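PDB 1XIP: nucleoporin NUP159 from Saccharomyces cerevisiae, which serves as a component of the nuclear pore complex, its N-terminal beta-propeller tethering the helicase Dbp5 to the pore for mRNA export. Local coordinates for residues 33-38 and 271-276; 125-130 and 142-147; 198-203 and 258-263. One frame throughout, in Å; residues are numbered along the deposited sequence.

Interaction 1: residues 33-38 and 271-276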
loop_
_atom_site.group_PDB
_atom_site.type_symbol
_atom_site.label_atom_id
_atom_site.label_comp_id
_atom_site.label_asym_id
_atom_site.label_seq_id
_atom_site.Cartn_x
_atom_site.Cartn_y
_atom_site.Cartn_z
ATOM N N GLU A 33 10.323 -15.300 -5.471
ATOM C CA GLU A 33 9.447 -14.955 -6.606
ATOM C C GLU A 33 8.075 -15.605 -6.563
ATOM O O GLU A 33 7.245 -15.344 -7.419
ATOM C CB GLU A 33 10.145 -15.182 -7.955
ATOM C CG GLU A 33 11.579 -14.689 -7.928
ATOM C CD GLU A 33 12.228 -14.612 -9.281
ATOM O OE1 GLU A 33 11.930 -15.457 -10.152
ATOM O OE2 GLU A 33 13.061 -13.699 -9.452
ATOM N N LYS A 34 7.831 -16.402 -5.530
ATOM C CA LYS A 34 6.510 -16.959 -5.275
ATOM C C LYS A 34 5.836 -16.230 -4.092
ATOM O O LYS A 34 6.069 -16.564 -2.932
ATOM C CB LYS A 34 6.619 -18.472 -5.029
ATOM C CG LYS A 34 5.301 -19.224 -5.116
ATOM C CD LYS A 34 5.472 -20.700 -4.677
ATOM C CE LYS A 34 4.345 -21.600 -5.224
ATOM N NZ LYS A 34 4.300 -22.932 -4.534
ATOM N N LEU A 35 5.013 -15.227 -4.410
ATOM C CA LEU A 35 4.348 -14.377 -3.420
ATOM C C LEU A 35 2.873 -14.730 -3.370
ATOM O O LEU A 35 2.331 -15.141 -4.383
ATOM C CB LEU A 35 4.447 -12.925 -3.853
ATOM C CG LEU A 35 5.730 -12.109 -3.835
ATOM C CD1 LEU A 35 5.988 -11.591 -2.455
ATOM C CD2 LEU A 35 6.958 -12.829 -4.403
ATOM N N PRO A 36 2.206 -14.552 -2.225
ATOM C CA PRO A 36 0.764 -14.814 -2.144
ATOM C C PRO A 36 0.008 -13.864 -3.063
ATOM O O PRO A 36 0.248 -12.657 -2.995
ATOM C CB PRO A 36 0.431 -14.520 -0.679
ATOM C CG PRO A 36 1.713 -14.635 0.025
ATOM C CD PRO A 36 2.753 -14.114 -0.928
ATOM N N PHE A 37 -0.862 -14.396 -3.921
ATOM C CA PHE A 37 -1.581 -13.592 -4.897
ATOM C C PHE A 37 -2.653 -12.747 -4.225
ATOM O O PHE A 37 -3.838 -13.069 -4.249
ATOM C CB PHE A 37 -2.181 -14.474 -6.005
ATOM C CG PHE A 37 -2.576 -13.707 -7.241
ATOM C CD1 PHE A 37 -1.618 -13.052 -8.015
ATOM C CD2 PHE A 37 -3.904 -13.624 -7.623
ATOM C CE1 PHE A 37 -1.989 -12.325 -9.150
ATOM C CE2 PHE A 37 -4.279 -12.897 -8.758
ATOM C CZ PHE A 37 -3.319 -12.244 -9.513
ATOM N N ALA A 38 -2.208 -11.650 -3.620
ATOM C CA ALA A 38 -3.061 -10.719 -2.888
ATOM C C ALA A 38 -2.275 -9.451 -2.771
ATOM O O ALA A 38 -1.063 -9.424 -3.040
ATOM C CB ALA A 38 -3.375 -11.253 -1.510
ATOM N N GLY A 271 7.744 -4.059 -13.521
ATOM C CA GLY A 271 7.963 -5.238 -12.705
ATOM C C GLY A 271 8.032 -6.534 -13.504
ATOM O O GLY A 271 7.364 -6.668 -14.536
ATOM N N GLN A 272 8.832 -7.491 -13.007
ATOM C CA GLN A 272 8.929 -8.838 -13.613
ATOM C C GLN A 272 8.590 -10.018 -12.688
ATOM O O GLN A 272 8.835 -11.161 -13.041
ATOM C CB GLN A 272 10.303 -9.075 -14.228
ATOM C CG GLN A 272 10.810 -7.958 -15.134
ATOM C CD GLN A 272 12.326 -7.979 -15.239
ATOM O OE1 GLN A 272 13.033 -7.481 -14.341
ATOM N NE2 GLN A 272 12.833 -8.584 -16.314
ATOM N N ILE A 273 8.046 -9.743 -11.507
ATOM C CA ILE A 273 7.508 -10.796 -10.651
ATOM C C ILE A 273 5.988 -10.730 -10.724
ATOM O O ILE A 273 5.415 -9.645 -10.814
ATOM C CB ILE A 273 7.983 -10.629 -9.159
ATOM C CG1 ILE A 273 9.505 -10.369 -9.033
ATOM C CG2 ILE A 273 7.550 -11.828 -8.295
ATOM C CD1 ILE A 273 10.421 -11.199 -9.927
ATOM N N VAL A 274 5.340 -11.891 -10.701
ATOM C CA VAL A 274 3.879 -11.966 -10.633
ATOM C C VAL A 274 3.402 -11.407 -9.321
ATOM O O VAL A 274 3.711 -11.925 -8.256
ATOM C CB VAL A 274 3.346 -13.409 -10.765
ATOM C CG1 VAL A 274 1.813 -13.432 -10.599
ATOM C CG2 VAL A 274 3.754 -14.005 -12.094
ATOM N N ARG A 275 2.633 -10.339 -9.418
ATOM C CA ARG A 275 2.107 -9.642 -8.264
ATOM C C ARG A 275 0.686 -9.260 -8.507
ATOM O O ARG A 275 0.309 -8.930 -9.632
ATOM C CB ARG A 275 2.933 -8.396 -7.979
ATOM C CG ARG A 275 4.291 -8.726 -7.457
ATOM C CD ARG A 275 4.254 -9.330 -6.085
ATOM N NE ARG A 275 4.799 -8.373 -5.141
ATOM C CZ ARG A 275 4.102 -7.691 -4.260
ATOM N NH1 ARG A 275 2.793 -7.860 -4.138
ATOM N NH2 ARG A 275 4.720 -6.859 -3.475
ATOM N N PHE A 276 -0.106 -9.338 -7.450
ATOM C CA PHE A 276 -1.419 -8.743 -7.425
ATOM C C PHE A 276 -1.248 -7.226 -7.356
ATOM O O PHE A 276 -0.463 -6.731 -6.553
ATOM C CB PHE A 276 -2.190 -9.252 -6.213
ATOM C CG PHE A 276 -3.622 -8.826 -6.180
ATOM C CD1 PHE A 276 -4.591 -9.558 -6.853
ATOM C CD2 PHE A 276 -4.004 -7.687 -5.484
ATOM C CE1 PHE A 276 -5.937 -9.156 -6.827
ATOM C CE2 PHE A 276 -5.331 -7.271 -5.454
ATOM C CZ PHE A 276 -6.308 -8.008 -6.120
HETATM O O HOH W 1 4.718 -14.642 -7.113
HETATM O O HOH W 2 0.288 -7.160 -4.005
HETATM O O HOH W 3 1.357 -10.176 -5.034
#
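The ring of F37 takes the edge of F276 over one face: CD1 of F276 stands above that face, displaced toward the rim, 3.9 Å from CE2 of F37. The two planes are turned 89° apart, a T-shaped pair with centroids 5.5 Å from each other. Chi1 of F37 sets CG anti to the backbone N (-163°); the far end of the ring then lies near the other segment, CE1 meeting CG1 of V274. At the guanidinium of R275 the carbonyl O of A38 lies near the plane, at the edge, although no direct hydrogen bond joins them. Both segments belong to loops of the beta-propeller, 271-276 coming after strand 257-263 and residues 33-38 after strand 18-26, and they run nearly parallel without a backbone bond between them. Water takes the place of direct bonds: one molecule donates to O of E33 and to O of V274 and accepts from N of L35. A second accepts from NH1 of R275 and N of F276 and lies 3.2 Å from O of A38. F37 itself is the centre of an inverse gamma turn, closed by a weak bond from N of A38 to O of P36. Further along, I273 sends CG2 to within 3.6 Å of O of E33 and meets CD2 of L35 at 4.1 Å, while CG of L35 rests 3.9 Å from CD of R275.

Interaction 2: residues 125-130 and 142-147; sequences FEKPVF and LNSVND
In F130 chi1 of -73° sets CG anti to the carbonyl carbon, beside the backbone N; the ring beyond it lies against S144, whose CA sits over one face. That CA lies 3.8 Å from the ring centroid and 24° off the normal, a CH-pi contact shifted toward the rim, and CB of S144 adds a touch at CZ of F130. In S144 the OG falls between the backbone N and the carbonyl carbon (chi1 82°), with CD of P128 3.8 Å from OG. Two backbone bonds hold the segments in place. N of F130 donates to O of L142 at 2.8 Å in a nearly straight bond, and N of S144 donates to O of P128 at 2.7 Å in a more bent hydrogen bond. Between them V129 and N143 form an antiparallel non-hydrogen-bonded pair with diverging side chains. This is the open end of the hairpin made by strands 129-134 and 138-143 in one propeller blade; from N143 to N146 the chain makes a type I turn that leads into strand 147-152. OD1 of N143 accepts a weak bond from N of S144 and approaches CB of K127 to 3.1 Å. The carbonyl O of F130 is hydrogen-bonded to OG of S39. The N-H of S144, second residue of the turn, thus serves the carbonyl of P128 just ahead of strand 129-134 and, weakly, the side chain of N143, which implies that one polar hydrogen ties the turn to the other segment, with the aromatic face closing over the carbon beside it.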
loop_
_atom_site.group_PDB
_atom_site.type_symbol
_atom_site.label_atom_id
_atom_site.label_comp_id
_atom_site.label_asym_id
_atom_site.label_seq_id
_atom_site.Cartn_x
_atom_site.Cartn_y
_atom_site.Cartn_z
ATOM N N PHE A 125 -12.163 -16.763 7.103
ATOM C CA PHE A 125 -12.944 -16.107 6.074
ATOM C C PHE A 125 -13.614 -17.187 5.240
ATOM O O PHE A 125 -12.984 -18.189 4.901
ATOM C CB PHE A 125 -12.034 -15.254 5.178
ATOM C CG PHE A 125 -11.136 -14.269 5.934
ATOM C CD1 PHE A 125 -11.682 -13.223 6.683
ATOM C CD2 PHE A 125 -9.748 -14.375 5.853
ATOM C CE1 PHE A 125 -10.858 -12.317 7.356
ATOM C CE2 PHE A 125 -8.915 -13.474 6.519
ATOM C CZ PHE A 125 -9.470 -12.441 7.274
ATOM N N GLU A 126 -14.889 -16.999 4.914
ATOM C CA GLU A 126 -15.617 -17.984 4.097
ATOM C C GLU A 126 -15.003 -18.112 2.695
ATOM O O GLU A 126 -15.114 -19.166 2.068
ATOM C CB GLU A 126 -17.107 -17.650 4.005
ATOM C CG GLU A 126 -17.477 -16.257 4.501
ATOM C CD GLU A 126 -18.970 -16.108 4.759
ATOM O OE1 GLU A 126 -19.730 -15.924 3.770
ATOM O OE2 GLU A 126 -19.387 -16.173 5.945
ATOM N N LYS A 127 -14.345 -17.042 2.231
ATOM C CA LYS A 127 -13.616 -17.037 0.958
ATOM C C LYS A 127 -12.273 -16.266 1.085
ATOM O O LYS A 127 -12.187 -15.307 1.858
ATOM C CB LYS A 127 -14.484 -16.423 -0.154
ATOM C CG LYS A 127 -15.710 -17.260 -0.559
ATOM C CD LYS A 127 -15.589 -17.853 -1.968
ATOM C CE LYS A 127 -15.397 -19.368 -1.926
ATOM N NZ LYS A 127 -16.683 -20.092 -1.779
ATOM N N PRO A 128 -11.240 -16.680 0.332
ATOM C CA PRO A 128 -9.936 -15.982 0.310
ATOM C C PRO A 128 -10.036 -14.462 0.159
ATOM O O PRO A 128 -10.915 -13.933 -0.520
ATOM C CB PRO A 128 -9.249 -16.567 -0.924
ATOM C CG PRO A 128 -9.819 -17.939 -1.053
ATOM C CD PRO A 128 -11.237 -17.863 -0.551
ATOM N N VAL A 129 -9.110 -13.761 0.782
ATOM C CA VAL A 129 -9.175 -12.311 0.843
ATOM C C VAL A 129 -8.057 -11.688 0.014
ATOM O O VAL A 129 -6.961 -12.245 -0.051
ATOM C CB VAL A 129 -9.136 -11.860 2.312
ATOM C CG1 VAL A 129 -8.777 -10.395 2.441
ATOM C CG2 VAL A 129 -10.476 -12.151 2.975
ATOM N N PHE A 130 -8.345 -10.557 -0.636
ATOM C CA PHE A 130 -7.377 -9.844 -1.485
ATOM C C PHE A 130 -6.728 -8.648 -0.760
ATOM O O PHE A 130 -5.557 -8.322 -0.991
ATOM C CB PHE A 130 -8.065 -9.285 -2.749
ATOM C CG PHE A 130 -8.427 -10.317 -3.779
ATOM C CD1 PHE A 130 -7.700 -11.517 -3.904
ATOM C CD2 PHE A 130 -9.499 -10.080 -4.656
ATOM C CE1 PHE A 130 -8.046 -12.479 -4.872
ATOM C CE2 PHE A 130 -9.855 -11.024 -5.638
ATOM C CZ PHE A 130 -9.128 -12.235 -5.744
ATOM N N LEU A 142 -11.647 -6.895 1.524
ATOM C CA LEU A 142 -12.085 -7.201 0.179
ATOM C C LEU A 142 -11.852 -8.658 -0.198
ATOM O O LEU A 142 -10.726 -9.151 -0.201
ATOM C CB LEU A 142 -11.474 -6.264 -0.849
ATOM C CG LEU A 142 -11.842 -6.585 -2.307
ATOM C CD1 LEU A 142 -13.348 -6.428 -2.579
ATOM C CD2 LEU A 142 -11.043 -5.713 -3.225
ATOM N N ASN A 143 -12.960 -9.305 -0.541
ATOM C CA ASN A 143 -13.075 -10.718 -0.844
ATOM C C ASN A 143 -12.564 -11.139 -2.222
ATOM O O ASN A 143 -12.487 -10.321 -3.155
ATOM C CB ASN A 143 -14.559 -11.032 -0.837
ATOM C CG ASN A 143 -14.865 -12.296 -0.182
ATOM O OD1 ASN A 143 -14.289 -13.319 -0.511
ATOM N ND2 ASN A 143 -15.796 -12.265 0.759
ATOM N N SER A 144 -12.287 -12.434 -2.367
ATOM C CA SER A 144 -11.909 -13.024 -3.657
ATOM C C SER A 144 -13.103 -13.155 -4.595
ATOM O O SER A 144 -12.952 -13.509 -5.770
ATOM C CB SER A 144 -11.263 -14.393 -3.455
ATOM O OG SER A 144 -12.250 -15.397 -3.291
ATOM N N VAL A 145 -14.284 -12.864 -4.065
ATOM C CA VAL A 145 -15.536 -12.951 -4.820
ATOM C C VAL A 145 -16.097 -11.536 -5.011
ATOM O O VAL A 145 -17.258 -11.346 -5.403
ATOM C CB VAL A 145 -16.547 -13.927 -4.113
ATOM C CG1 VAL A 145 -17.359 -13.225 -3.043
ATOM C CG2 VAL A 145 -17.440 -14.636 -5.131
ATOM N N ASN A 146 -15.238 -10.552 -4.725
ATOM C CA ASN A 146 -15.539 -9.124 -4.864
ATOM C C ASN A 146 -16.603 -8.607 -3.900
ATOM O O ASN A 146 -17.496 -7.839 -4.299
ATOM C CB ASN A 146 -15.887 -8.774 -6.320
ATOM C CG ASN A 146 -14.760 -9.093 -7.279
ATOM O OD1 ASN A 146 -14.925 -9.902 -8.192
ATOM N ND2 ASN A 146 -13.602 -8.468 -7.075
ATOM N N ASP A 147 -16.507 -9.035 -2.637
ATOM C CA ASP A 147 -17.432 -8.617 -1.580
ATOM C C ASP A 147 -16.699 -7.753 -0.562
ATOM O O ASP A 147 -15.796 -8.236 0.127
ATOM C CB ASP A 147 -17.998 -9.846 -0.853
ATOM C CG ASP A 147 -19.203 -10.472 -1.560
ATOM O OD1 ASP A 147 -19.736 -9.876 -2.525
ATOM O OD2 ASP A 147 -19.692 -11.575 -1.199
#

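Interaction 3: residues 198-203 and 258-263; sequences FEFSLP and ASFQET
F200 and F260 meet rim to rim, neither ring over the face of the other: CE1 of F200 comes within 3.6 Å of CZ of F260, and the planes stand at 83°. CZ of F260 lies at the edge of the F200 ring, near its plane. One face of F200 is met instead by A258, whose CB stands over the ring 3.7 Å from its centroid and 14° off the normal, in a CH-pi contact displaced toward the rim. Chi1 of F200, at 57°, puts CG between the backbone N and the carbonyl carbon; the ring beyond it lies with one face against CB of A258.

The F260 ring is met over one face by P203, where CD lies above the ring centre, 3.5 Å from the centroid and almost on the normal. CG of P203 reaches CD2 of F260 at 3.4 Å, so the proline spans the face from its centre to that part of the rim. L202 crosses F260 at about a right angle, its CD1 touching CE1 of the ring at 4.1 Å. No hydrogen bond joins the two segments; the contact is almost wholly carbon against carbon. An alanine in place of F260 would probably open a gap beneath P203 and deprive F200 of its neighbour at the edge, since CG and the ring beyond it make nearly all of these contacts.

Around the pair, I251 of strand 246-254 packs on F200, A258 and F260, while L206 of helix 204-207 touches F260. The contact joins the end of strand 193-200, outermost in its four-stranded sheet, and the loop that follows it to strand 257-263 of the next sheet, the hydrophobic packing characteristic of neighbouring blades in a beta-propeller.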
loop_
_atom_site.group_PDB
_atom_site.type_symbol
_atom_site.label_atom_id
_atom_site.label_comp_id
_atom_site.label_asym_id
_atom_site.label_seq_id
_atom_site.Cartn_x
_atom_site.Cartn_y
_atom_site.Cartn_z
ATOM N N PHE A 198 -20.534 10.818 -3.320
ATOM C CA PHE A 198 -20.735 10.959 -4.763
ATOM C C PHE A 198 -20.481 9.658 -5.532
ATOM O O PHE A 198 -20.168 8.626 -4.945
ATOM C CB PHE A 198 -19.908 12.119 -5.350
ATOM C CG PHE A 198 -18.498 12.186 -4.860
ATOM C CD1 PHE A 198 -18.167 12.981 -3.764
ATOM C CD2 PHE A 198 -17.489 11.488 -5.511
ATOM C CE1 PHE A 198 -16.848 13.065 -3.304
ATOM C CE2 PHE A 198 -16.164 11.562 -5.070
ATOM C CZ PHE A 198 -15.842 12.352 -3.958
ATOM N N GLU A 199 -20.616 9.728 -6.856
ATOM C CA GLU A 199 -20.623 8.558 -7.723
ATOM C C GLU A 199 -20.282 9.016 -9.126
ATOM O O GLU A 199 -20.726 10.086 -9.546
ATOM C CB GLU A 199 -22.022 7.954 -7.719
ATOM C CG GLU A 199 -22.125 6.542 -8.254
ATOM C CD GLU A 199 -23.413 5.863 -7.821
ATOM O OE1 GLU A 199 -24.515 6.427 -8.049
ATOM O OE2 GLU A 199 -23.324 4.764 -7.242
ATOM N N PHE A 200 -19.499 8.227 -9.860
ATOM C CA PHE A 200 -19.235 8.547 -11.262
ATOM C C PHE A 200 -18.737 7.386 -12.122
ATOM O O PHE A 200 -18.232 6.389 -11.612
ATOM C CB PHE A 200 -18.321 9.774 -11.399
ATOM C CG PHE A 200 -17.010 9.645 -10.699
ATOM C CD1 PHE A 200 -15.875 9.275 -11.397
ATOM C CD2 PHE A 200 -16.901 9.923 -9.339
ATOM C CE1 PHE A 200 -14.642 9.163 -10.750
ATOM C CE2 PHE A 200 -15.681 9.814 -8.684
ATOM C CZ PHE A 200 -14.545 9.437 -9.395
ATOM N N SER A 201 -18.911 7.532 -13.435
ATOM C CA SER A 201 -18.452 6.565 -14.419
ATOM C C SER A 201 -17.204 7.082 -15.118
ATOM O O SER A 201 -16.758 8.191 -14.864
ATOM C CB SER A 201 -19.555 6.299 -15.445
ATOM O OG SER A 201 -19.948 4.940 -15.410
ATOM N N LEU A 202 -16.645 6.268 -16.000
ATOM C CA LEU A 202 -15.479 6.649 -16.787
ATOM C C LEU A 202 -15.841 7.676 -17.852
ATOM O O LEU A 202 -16.955 7.636 -18.403
ATOM C CB LEU A 202 -14.899 5.414 -17.477
ATOM C CG LEU A 202 -13.486 4.994 -17.130
ATOM C CD1 LEU A 202 -13.415 4.714 -15.664
ATOM C CD2 LEU A 202 -13.139 3.767 -17.927
ATOM N N PRO A 203 -14.906 8.577 -18.170
ATOM C CA PRO A 203 -15.100 9.519 -19.269
ATOM C C PRO A 203 -15.219 8.767 -20.584
ATOM O O PRO A 203 -14.606 7.703 -20.750
ATOM C CB PRO A 203 -13.818 10.349 -19.260
ATOM C CG PRO A 203 -13.249 10.145 -17.974
ATOM C CD PRO A 203 -13.596 8.763 -17.535
ATOM N N ALA A 258 -16.343 14.709 -12.011
ATOM C CA ALA A 258 -14.977 14.223 -11.902
ATOM C C ALA A 258 -14.196 14.542 -13.172
ATOM O O ALA A 258 -14.727 14.434 -14.272
ATOM C CB ALA A 258 -14.983 12.734 -11.651
ATOM N N SER A 259 -12.950 14.963 -13.021
ATOM C CA SER A 259 -12.042 15.057 -14.155
ATOM C C SER A 259 -10.951 13.994 -14.030
ATOM O O SER A 259 -10.405 13.780 -12.954
ATOM C CB SER A 259 -11.418 16.450 -14.267
ATOM O OG SER A 259 -11.652 17.213 -13.108
ATOM N N PHE A 260 -10.641 13.327 -15.131
ATOM C CA PHE A 260 -9.567 12.368 -15.151
ATOM C C PHE A 260 -8.393 12.999 -15.865
ATOM O O PHE A 260 -8.583 13.805 -16.765
ATOM C CB PHE A 260 -10.006 11.125 -15.900
ATOM C CG PHE A 260 -11.029 10.301 -15.181
ATOM C CD1 PHE A 260 -10.798 8.955 -14.944
ATOM C CD2 PHE A 260 -12.226 10.850 -14.769
ATOM C CE1 PHE A 260 -11.743 8.164 -14.294
ATOM C CE2 PHE A 260 -13.173 10.074 -14.111
ATOM C CZ PHE A 260 -12.928 8.723 -13.878
ATOM N N GLN A 261 -7.175 12.638 -15.461
ATOM C CA GLN A 261 -5.964 13.133 -16.111
ATOM C C GLN A 261 -4.886 12.070 -16.016
ATOM O O GLN A 261 -4.650 11.545 -14.927
ATOM C CB GLN A 261 -5.464 14.389 -15.404
ATOM C CG GLN A 261 -6.300 15.657 -15.599
ATOM C CD GLN A 261 -5.820 16.785 -14.702
ATOM O OE1 GLN A 261 -6.137 16.810 -13.514
ATOM N NE2 GLN A 261 -5.030 17.701 -15.259
ATOM N N GLU A 262 -4.217 11.779 -17.135
ATOM C CA GLU A 262 -3.193 10.733 -17.189
ATOM C C GLU A 262 -1.890 11.154 -16.551
ATOM O O GLU A 262 -1.518 12.314 -16.642
ATOM C CB GLU A 262 -2.888 10.351 -18.629
ATOM C CG GLU A 262 -3.773 9.252 -19.175
ATOM C CD GLU A 262 -2.997 8.126 -19.848
ATOM O OE1 GLU A 262 -3.509 7.586 -20.851
ATOM O OE2 GLU A 262 -1.898 7.767 -19.364
ATOM N N THR A 263 -1.207 10.203 -15.904
ATOM C CA THR A 263 0.235 10.299 -15.664
ATOM C C THR A 263 0.952 9.119 -16.243
ATOM O O THR A 263 0.438 7.994 -16.258
ATOM C CB THR A 263 0.616 10.307 -14.183
ATOM O OG1 THR A 263 -0.554 10.241 -13.362
ATOM C CG2 THR A 263 1.309 11.610 -13.825
#

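In the fold
Interactions 1 and 2 form one continuous patch: two loops and a hairpin end meet where the rings of F276 and F130 stack, F276 CZ lying 3.9 Å from F130 CG. Both are partly buried, and interaction 2 includes the exposed K127. Interaction 3 stands apart, its nearest atoms about 14 Å from either of the others. It is the buried one, although its centre lies about 22 Å from that of the chain, against about 14 Å for interaction 1. The chemistry follows the setting: aromatic and aliphatic packing with water bridges in 1, backbone bonds plus a CH-pi contact at a hairpin end in 2, and almost wholly apolar contact between neighbouring blades in 3.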